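Local atomic coordinates of shikimate dehydrogenase (Thermotoga maritima, PDB entry 3U62), a protein that probably catalyses the reversible NADPH-linked reduction of 3-dehydroshikimate to shikimate, the fourth step of the route to chorismate and the aromatic amino acids. Residues M1-S13 against I49-H62. Residues are numbered along the deposited sequence; the frame is centred on the assembly and turned at random.
With SO4 (sulfate ion), chain B.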
ATOM      1  N   MET A   1     -24.230   0.409  -7.632  1.00 11.59           N
ATOM      2  CA  MET A   1     -23.161   1.435  -7.456  1.00 11.02           C
ATOM      3  C   MET A   1     -21.976   1.190  -8.386  1.00 10.82           C
ATOM      4  O   MET A   1     -21.714   0.056  -8.793  1.00 10.62           O
ATOM      5  CB  MET A   1     -22.691   1.492  -5.997  1.00 11.64           C
ATOM      6  CG  MET A   1     -23.735   2.054  -5.030  1.00 12.19           C
ATOM      7  SD  MET A   1     -23.087   2.340  -3.370  1.00 14.30           S
ATOM      8  CE  MET A   1     -22.902   0.662  -2.767  1.00 12.78           C
ATOM      9  N   LYS A   2     -21.265   2.266  -8.714  1.00  9.27           N
ATOM     10  CA  LYS A   2     -20.122   2.211  -9.622  1.00  9.57           C
ATOM     11  C   LYS A   2     -18.829   2.568  -8.898  1.00  8.14           C
ATOM     12  O   LYS A   2     -18.764   3.568  -8.176  1.00  8.41           O
ATOM     13  CB  LYS A   2     -20.330   3.160 -10.807  1.00 12.85           C
ATOM     14  CG  LYS A   2     -21.456   2.765 -11.751  1.00 17.17           C
ATOM     15  CD  LYS A   2     -21.657   3.817 -12.830  1.00 22.83           C
ATOM     16  CE  LYS A   2     -22.807   3.456 -13.753  1.00 27.33           C
ATOM     17  NZ  LYS A   2     -23.074   4.529 -14.751  1.00 30.22           N
ATOM     18  N   PHE A   3     -17.804   1.741  -9.098  1.00  7.61           N
ATOM     19  CA  PHE A   3     -16.483   1.953  -8.509  1.00  8.34           C
ATOM     20  C   PHE A   3     -15.414   1.817  -9.587  1.00  8.86           C
ATOM     21  O   PHE A   3     -15.689   1.307 -10.675  1.00  7.98           O
ATOM     22  CB  PHE A   3     -16.229   0.942  -7.380  1.00  7.83           C
ATOM     23  CG  PHE A   3     -17.291   0.943  -6.316  1.00  7.35           C
ATOM     24  CD1 PHE A   3     -18.348   0.038  -6.365  1.00  8.92           C
ATOM     25  CD2 PHE A   3     -17.243   1.860  -5.270  1.00  8.28           C
ATOM     26  CE1 PHE A   3     -19.338   0.043  -5.386  1.00  7.81           C
ATOM     27  CE2 PHE A   3     -18.229   1.874  -4.288  1.00  9.00           C
ATOM     28  CZ  PHE A   3     -19.278   0.961  -4.344  1.00  8.52           C
ATOM     29  N   CYS A   4     -14.206   2.290  -9.291  1.00  7.64           N
ATOM     30  CA  CYS A   4     -13.058   2.078 -10.164  1.00  7.99           C
ATOM     31  C   CYS A   4     -11.771   2.238  -9.373  1.00  7.46           C
ATOM     32  O   CYS A   4     -11.795   2.547  -8.175  1.00  7.72           O
ATOM     33  CB  CYS A   4     -13.072   3.053 -11.351  1.00 11.91           C
ATOM     34  SG  CYS A   4     -12.971   4.805 -10.905  1.00 13.53           S
ATOM     35  N   ILE A   5     -10.649   2.007 -10.040  1.00  7.77           N
ATOM     36  CA  ILE A   5      -9.354   2.368  -9.498  1.00  8.56           C
ATOM     37  C   ILE A   5      -8.747   3.444 -10.397  1.00  9.09           C
ATOM     38  O   ILE A   5      -8.741   3.315 -11.624  1.00  9.87           O
ATOM     39  CB  ILE A   5      -8.415   1.136  -9.346  1.00  8.33           C
ATOM     40  CG1 ILE A   5      -7.056   1.540  -8.757  1.00 10.84           C
ATOM     41  CG2 ILE A   5      -8.263   0.366 -10.663  1.00  8.90           C
ATOM     42  CD1 ILE A   5      -6.845   1.088  -7.331  1.00 24.93           C
ATOM     43  N   ILE A   6      -8.262   4.516  -9.776  1.00  9.63           N
ATOM     44  CA  ILE A   6      -7.596   5.588 -10.507  1.00  9.36           C
ATOM     45  C   ILE A   6      -6.110   5.602 -10.168  1.00  9.39           C
ATOM     46  O   ILE A   6      -5.712   5.264  -9.049  1.00  9.66           O
ATOM     47  CB  ILE A   6      -8.263   6.982 -10.268  1.00 10.90           C
ATOM     48  CG1 ILE A   6      -8.090   7.455  -8.814  1.00 12.53           C
ATOM     49  CG2 ILE A   6      -9.756   6.942 -10.625  1.00 12.41           C
ATOM     50  CD1 ILE A   6      -6.887   8.390  -8.607  1.00 25.07           C
ATOM     51  N   GLY A   7      -5.295   5.982 -11.147  1.00  9.05           N
ATOM     52  CA  GLY A   7      -3.848   5.998 -10.981  1.00 11.24           C
ATOM     53  C   GLY A   7      -3.126   6.137 -12.305  1.00 10.97           C
ATOM     54  O   GLY A   7      -3.750   6.398 -13.339  1.00 12.05           O
ATOM     55  N   TYR A   8      -1.806   5.969 -12.260  1.00 11.75           N
ATOM     56  CA  TYR A   8      -0.949   6.113 -13.429  1.00 13.23           C
ATOM     57  C   TYR A   8       0.416   5.498 -13.129  1.00 13.36           C
ATOM     58  O   TYR A   8       1.254   6.138 -12.489  1.00 14.66           O
ATOM     59  CB  TYR A   8      -0.791   7.591 -13.782  1.00 15.62           C
ATOM     60  CG  TYR A   8      -0.268   7.852 -15.168  1.00 19.29           C
ATOM     61  CD1 TYR A   8      -1.075   7.640 -16.286  1.00 19.05           C
ATOM     62  CD2 TYR A   8       1.024   8.331 -15.365  1.00 18.88           C
ATOM     63  CE1 TYR A   8      -0.607   7.884 -17.564  1.00 20.00           C
ATOM     64  CE2 TYR A   8       1.505   8.580 -16.641  1.00 20.17           C
ATOM     65  CZ  TYR A   8       0.682   8.356 -17.735  1.00 19.50           C
ATOM     66  OH  TYR A   8       1.153   8.600 -19.004  1.00 22.82           O
ATOM     67  N   PRO A   9       0.648   4.250 -13.583  1.00 15.01           N
ATOM     68  CA  PRO A   9      -0.249   3.414 -14.385  1.00 13.41           C
ATOM     69  C   PRO A   9      -1.296   2.669 -13.551  1.00 14.58           C
ATOM     70  O   PRO A   9      -1.136   2.530 -12.334  1.00 14.47           O
ATOM     71  CB  PRO A   9       0.708   2.409 -15.022  1.00 14.89           C
ATOM     72  CG  PRO A   9       1.788   2.240 -14.012  1.00 15.48           C
ATOM     73  CD  PRO A   9       1.923   3.563 -13.300  1.00 14.07           C
ATOM     74  N   VAL A  10      -2.349   2.192 -14.214  1.00 14.19           N
ATOM     75  CA  VAL A  10      -3.380   1.404 -13.543  1.00 14.86           C
ATOM     76  C   VAL A  10      -4.043   0.359 -14.455  1.00 14.10           C
ATOM     77  O   VAL A  10      -4.828  -0.469 -13.986  1.00 13.53           O
ATOM     78  CB  VAL A  10      -4.435   2.319 -12.856  1.00 17.16           C
ATOM     79  CG1 VAL A  10      -5.603   2.642 -13.790  1.00 14.17           C
ATOM     80  CG2 VAL A  10      -4.923   1.679 -11.556  1.00 20.47           C
ATOM     81  N   ARG A  11      -3.714   0.385 -15.744  1.00 13.47           N
ATOM     82  CA  ARG A  11      -4.347  -0.514 -16.715  1.00 12.64           C
ATOM     83  C   ARG A  11      -4.119  -2.008 -16.433  1.00 12.67           C
ATOM     84  O   ARG A  11      -4.925  -2.845 -16.837  1.00 12.85           O
ATOM     85  CB  ARG A  11      -3.936  -0.152 -18.148  1.00 12.18           C
ATOM     86  CG  ARG A  11      -2.487  -0.444 -18.481  1.00 13.96           C
ATOM     87  CD  ARG A  11      -1.978   0.436 -19.604  1.00 16.08           C
ATOM     88  NE  ARG A  11      -0.590   0.118 -19.928  1.00 16.07           N
ATOM     89  CZ  ARG A  11       0.468   0.586 -19.270  1.00 18.68           C
ATOM     90  NH1 ARG A  11       0.316   1.411 -18.241  1.00 19.21           N
ATOM     91  NH2 ARG A  11       1.689   0.229 -19.646  1.00 19.26           N
ATOM     92  N   HIS A  12      -3.029  -2.330 -15.735  1.00 11.64           N
ATOM     93  CA  HIS A  12      -2.712  -3.715 -15.378  1.00 11.49           C
ATOM     94  C   HIS A  12      -3.089  -4.069 -13.942  1.00 12.75           C
ATOM     95  O   HIS A  12      -2.597  -5.057 -13.381  1.00 14.51           O
ATOM     96  CB  HIS A  12      -1.242  -4.022 -15.682  1.00 11.95           C
ATOM     97  CG  HIS A  12      -0.954  -4.106 -17.146  1.00 11.44           C
ATOM     98  ND1 HIS A  12      -0.118  -3.227 -17.801  1.00 16.68           N
ATOM     99  CD2 HIS A  12      -1.438  -4.943 -18.094  1.00 10.51           C
ATOM    100  CE1 HIS A  12      -0.082  -3.534 -19.086  1.00 10.36           C
ATOM    101  NE2 HIS A  12      -0.875  -4.570 -19.290  1.00 14.58           N
ATOM    102  N   SER A  13      -3.978  -3.262 -13.366  1.00 12.25           N
ATOM    103  CA  SER A  13      -4.494  -3.475 -12.017  1.00 11.61           C
ATOM    104  C   SER A  13      -5.222  -4.808 -11.899  1.00 11.23           C
ATOM    105  O   SER A  13      -5.946  -5.216 -12.812  1.00 11.61           O
ATOM    106  CB  SER A  13      -5.443  -2.339 -11.626  1.00 11.30           C
ATOM    107  OG  SER A  13      -6.055  -2.582 -10.372  1.00 12.17           O
ATOM    108  N   ILE A  49     -14.725  11.900 -12.587  1.00 15.31           N
ATOM    109  CA  ILE A  49     -14.700  10.709 -11.733  1.00 14.52           C
ATOM    110  C   ILE A  49     -15.634  10.862 -10.534  1.00 13.81           C
ATOM    111  O   ILE A  49     -16.386   9.941 -10.204  1.00 12.34           O
ATOM    112  CB  ILE A  49     -13.251  10.391 -11.237  1.00 15.32           C
ATOM    113  CG1 ILE A  49     -12.296  10.143 -12.418  1.00 21.88           C
ATOM    114  CG2 ILE A  49     -13.241   9.200 -10.248  1.00 17.29           C
ATOM    115  CD1 ILE A  49     -12.737   9.053 -13.390  1.00 22.88           C
ATOM    116  N   LEU A  50     -15.586  12.032  -9.897  1.00 13.29           N
ATOM    117  CA  LEU A  50     -16.412  12.320  -8.724  1.00 13.82           C
ATOM    118  C   LEU A  50     -17.904  12.319  -9.043  1.00 17.36           C
ATOM    119  O   LEU A  50     -18.730  12.037  -8.171  1.00 18.38           O
ATOM    120  CB  LEU A  50     -16.004  13.652  -8.084  1.00 15.13           C
ATOM    121  CG  LEU A  50     -14.633  13.716  -7.396  1.00 16.72           C
ATOM    122  CD1 LEU A  50     -14.220  15.160  -7.158  1.00 18.49           C
ATOM    123  CD2 LEU A  50     -14.612  12.924  -6.091  1.00 18.61           C
ATOM    124  N   GLU A  51     -18.244  12.627 -10.291  1.00 15.04           N
ATOM    125  CA  GLU A  51     -19.637  12.659 -10.719  1.00 18.56           C
ATOM    126  C   GLU A  51     -20.134  11.301 -11.212  1.00 16.91           C
ATOM    127  O   GLU A  51     -21.322  10.992 -11.087  1.00 19.82           O
ATOM    128  CB  GLU A  51     -19.842  13.717 -11.805  1.00 21.34           C
ATOM    129  CG  GLU A  51     -19.704  15.151 -11.308  1.00 28.14           C
ATOM    130  CD  GLU A  51     -20.049  16.181 -12.366  1.00 36.15           C
ATOM    131  OE1 GLU A  51     -20.897  15.891 -13.240  1.00 40.67           O
ATOM    132  OE2 GLU A  51     -19.478  17.292 -12.320  1.00 41.01           O
ATOM    133  N   GLU A  52     -19.228  10.495 -11.762  1.00 15.29           N
ATOM    134  CA  GLU A  52     -19.612   9.252 -12.439  1.00 14.99           C
ATOM    135  C   GLU A  52     -19.560   8.001 -11.567  1.00 14.76           C
ATOM    136  O   GLU A  52     -20.193   6.990 -11.884  1.00 16.30           O
ATOM    137  CB  GLU A  52     -18.768   9.050 -13.704  1.00 16.84           C
ATOM    138  CG  GLU A  52     -19.173   9.957 -14.861  1.00 19.87           C
ATOM    139  CD  GLU A  52     -18.265   9.842 -16.077  1.00 21.22           C
ATOM    140  OE1 GLU A  52     -17.344   8.997 -16.080  1.00 24.95           O
ATOM    141  OE2 GLU A  52     -18.480  10.614 -17.039  1.00 22.98           O
ATOM    142  N   TYR A  53     -18.811   8.076 -10.471  1.00 10.89           N
ATOM    143  CA  TYR A  53     -18.625   6.930  -9.587  1.00 10.86           C
ATOM    144  C   TYR A  53     -19.103   7.233  -8.173  1.00 10.91           C
ATOM    145  O   TYR A  53     -18.913   8.346  -7.673  1.00 13.77           O
ATOM    146  CB  TYR A  53     -17.150   6.522  -9.555  1.00 12.04           C
ATOM    147  CG  TYR A  53     -16.617   6.025 -10.879  1.00 14.89           C
ATOM    148  CD1 TYR A  53     -16.732   4.682 -11.235  1.00 14.06           C
ATOM    149  CD2 TYR A  53     -15.994   6.894 -11.775  1.00 14.36           C
ATOM    150  CE1 TYR A  53     -16.246   4.218 -12.446  1.00 15.56           C
ATOM    151  CE2 TYR A  53     -15.502   6.441 -12.990  1.00 15.61           C
ATOM    152  CZ  TYR A  53     -15.630   5.101 -13.317  1.00 16.08           C
ATOM    153  OH  TYR A  53     -15.149   4.635 -14.517  1.00 18.41           O
ATOM    154  N   ASP A  54     -19.724   6.241  -7.538  1.00  8.81           N
ATOM    155  CA  ASP A  54     -20.131   6.349  -6.135  1.00  9.22           C
ATOM    156  C   ASP A  54     -18.908   6.365  -5.227  1.00 10.29           C
ATOM    157  O   ASP A  54     -18.863   7.098  -4.236  1.00  9.58           O
ATOM    158  CB  ASP A  54     -21.051   5.189  -5.754  1.00  9.83           C
ATOM    159  CG  ASP A  54     -22.362   5.218  -6.508  1.00 11.72           C
ATOM    160  OD1 ASP A  54     -22.452   4.568  -7.572  1.00 13.13           O
ATOM    161  OD2 ASP A  54     -23.298   5.908  -6.051  1.00 15.94           O
ATOM    162  N   GLY A  55     -17.923   5.544  -5.575  1.00  9.69           N
ATOM    163  CA  GLY A  55     -16.673   5.467  -4.840  1.00  9.53           C
ATOM    164  C   GLY A  55     -15.570   4.975  -5.746  1.00  8.46           C
ATOM    165  O   GLY A  55     -15.827   4.567  -6.881  1.00  8.59           O
ATOM    166  N   PHE A  56     -14.338   5.024  -5.250  1.00  6.62           N
ATOM    167  CA  PHE A  56     -13.193   4.543  -6.011  1.00  6.99           C
ATOM    168  C   PHE A  56     -11.958   4.366  -5.146  1.00  7.17           C
ATOM    169  O   PHE A  56     -11.867   4.914  -4.045  1.00  7.11           O
ATOM    170  CB  PHE A  56     -12.880   5.464  -7.207  1.00  7.85           C
ATOM    171  CG  PHE A  56     -12.641   6.907  -6.839  1.00  9.41           C
ATOM    172  CD1 PHE A  56     -11.354   7.372  -6.583  1.00  8.83           C
ATOM    173  CD2 PHE A  56     -13.700   7.809  -6.784  1.00  9.82           C
ATOM    174  CE1 PHE A  56     -11.129   8.707  -6.256  1.00 11.43           C
ATOM    175  CE2 PHE A  56     -13.486   9.145  -6.459  1.00 10.68           C
ATOM    176  CZ  PHE A  56     -12.198   9.596  -6.195  1.00  9.62           C
ATOM    177  N   ASN A  57     -11.016   3.582  -5.658  1.00  6.61           N
ATOM    178  CA  ASN A  57      -9.693   3.496  -5.075  1.00  6.82           C
ATOM    179  C   ASN A  57      -8.730   4.396  -5.831  1.00  7.42           C
ATOM    180  O   ASN A  57      -8.896   4.637  -7.029  1.00  8.27           O
ATOM    181  CB  ASN A  57      -9.189   2.053  -5.080  1.00  7.32           C
ATOM    182  CG  ASN A  57      -9.903   1.181  -4.067  1.00  6.55           C
ATOM    183  OD1 ASN A  57      -9.943   1.491  -2.876  1.00 10.73           O
ATOM    184  ND2 ASN A  57     -10.468   0.074  -4.534  1.00  6.33           N
ATOM    185  N   ALA A  58      -7.731   4.900  -5.116  1.00  6.84           N
ATOM    186  CA  ALA A  58      -6.665   5.679  -5.720  1.00  7.91           C
ATOM    187  C   ALA A  58      -5.341   4.998  -5.422  1.00  9.50           C
ATOM    188  O   ALA A  58      -5.092   4.577  -4.290  1.00  9.42           O
ATOM    189  CB  ALA A  58      -6.669   7.095  -5.174  1.00  9.46           C
ATOM    190  N   THR A  59      -4.503   4.873  -6.443  1.00  8.71           N
ATOM    191  CA  THR A  59      -3.145   4.379  -6.256  1.00  9.38           C
ATOM    192  C   THR A  59      -2.163   5.437  -6.765  1.00  9.70           C
ATOM    193  O   THR A  59      -2.568   6.570  -7.046  1.00  8.49           O
ATOM    194  CB  THR A  59      -2.939   2.984  -6.914  1.00 10.27           C
ATOM    195  OG1 THR A  59      -1.647   2.469  -6.572  1.00 12.02           O
ATOM    196  CG2 THR A  59      -3.090   3.046  -8.435  1.00 10.69           C
ATOM    197  N   ILE A  60      -0.884   5.082  -6.868  1.00  9.44           N
ATOM    198  CA  ILE A  60       0.133   6.010  -7.369  1.00 10.16           C
ATOM    199  C   ILE A  60      -0.248   6.571  -8.743  1.00 10.25           C
ATOM    200  O   ILE A  60      -0.792   5.845  -9.581  1.00 10.56           O
ATOM    201  CB  ILE A  60       1.546   5.365  -7.428  1.00 12.54           C
ATOM    202  CG1 ILE A  60       1.542   4.092  -8.290  1.00 16.24           C
ATOM    203  CG2 ILE A  60       2.064   5.084  -6.015  1.00 12.50           C
ATOM    204  CD1 ILE A  60       2.913   3.687  -8.817  1.00 23.71           C
ATOM    205  N   PRO A  61       0.021   7.870  -8.978  1.00  9.92           N
ATOM    206  CA  PRO A  61       0.608   8.842  -8.059  1.00 11.26           C
ATOM    207  C   PRO A  61      -0.427   9.822  -7.504  1.00  9.49           C
ATOM    208  O   PRO A  61      -0.148  11.020  -7.387  1.00 11.35           O
ATOM    209  CB  PRO A  61       1.586   9.591  -8.965  1.00 10.95           C
ATOM    210  CG  PRO A  61       0.916   9.572 -10.334  1.00 10.53           C
ATOM    211  CD  PRO A  61      -0.101   8.437 -10.333  1.00  9.72           C
ATOM    212  N   HIS A  62      -1.608   9.314  -7.149  1.00  9.12           N
ATOM    213  CA  HIS A  62      -2.755  10.177  -6.867  1.00  9.18           C
ATOM    214  C   HIS A  62      -3.318  10.137  -5.447  1.00  8.17           C
ATOM    215  O   HIS A  62      -4.293  10.835  -5.160  1.00  9.82           O
ATOM    216  CB  HIS A  62      -3.884   9.874  -7.854  1.00 12.87           C
ATOM    217  CG  HIS A  62      -3.536  10.169  -9.277  1.00 14.72           C
ATOM    218  ND1 HIS A  62      -4.128   9.522 -10.342  1.00 18.73           N
ATOM    219  CD2 HIS A  62      -2.662  11.053  -9.814  1.00 15.46           C
ATOM    220  CE1 HIS A  62      -3.632   9.994 -11.472  1.00 13.29           C
ATOM    221  NE2 HIS A  62      -2.732  10.918 -11.180  1.00 17.90           N
TER
HETATM  222  S   SO4 B 500      -3.791  -2.944  -8.189  1.00 22.89           S
HETATM  223  O1  SO4 B 500      -3.177  -4.022  -8.961  1.00 20.91           O
HETATM  224  O2  SO4 B 500      -3.679  -1.687  -8.923  1.00 24.88           O
HETATM  225  O3  SO4 B 500      -3.110  -2.819  -6.906  1.00 28.00           O
HETATM  226  O4  SO4 B 500      -5.204  -3.255  -7.954  1.00 24.20           O
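With SG lodged between its own backbone N and carbonyl carbon (chi1 62°), Cys4 turns its sulfur onto the ring of Tyr53, whose CG lies anti to the carbonyl carbon (chi1 -64°). SG stands 3.5 Å from the Tyr53 ring centroid, almost on the ring normal, while CB of Cys4 adds a CH-pi contact over the same face. Tyr53 OH hydrogen-bonds to Glu35 of strand 31-36, which probably steadies the far end of the ring. A serine in place of Tyr53 would probably leave the Cys4 sulfur without its aromatic cover and Glu35 without this hydroxyl partner.

On the same side of the sheet, Ile6 lays CG1 near Phe56 CD1 and pushes CD1 to 3.4 Å from His62 CB, at the edge of the imidazole, while its CG2 meets CG2 of Ile49 from helix 42-52. At the N-terminal end, Lys2 N donates a hydrogen bond to Asp54 OD1 at 2.8 Å, on the anti side of the carboxylate; Asp54 OD2 is held by a salt bridge to Arg87.

Between these groups the two strands run parallel: Cys4 O accepts from Asn57 N, Asn57 O from Ile6 N, and Ile6 O from Thr59 N. Beyond the strands, Tyr8 N hydrogen-bonds to Ile60 O, and Pro61 CD packs 3.6 Å from Tyr8 CB. Ser13 OG hydrogen-bonds to O4 of a sulfate, probably from the crystallisation liquor, at 2.7 Å. Ser13 and Thr59 are predicted to bind shikimate, and pairing parallel strands 2-7 and 55-58 is consistent with bringing their loops to the substrate pocket of the substrate-binding domain.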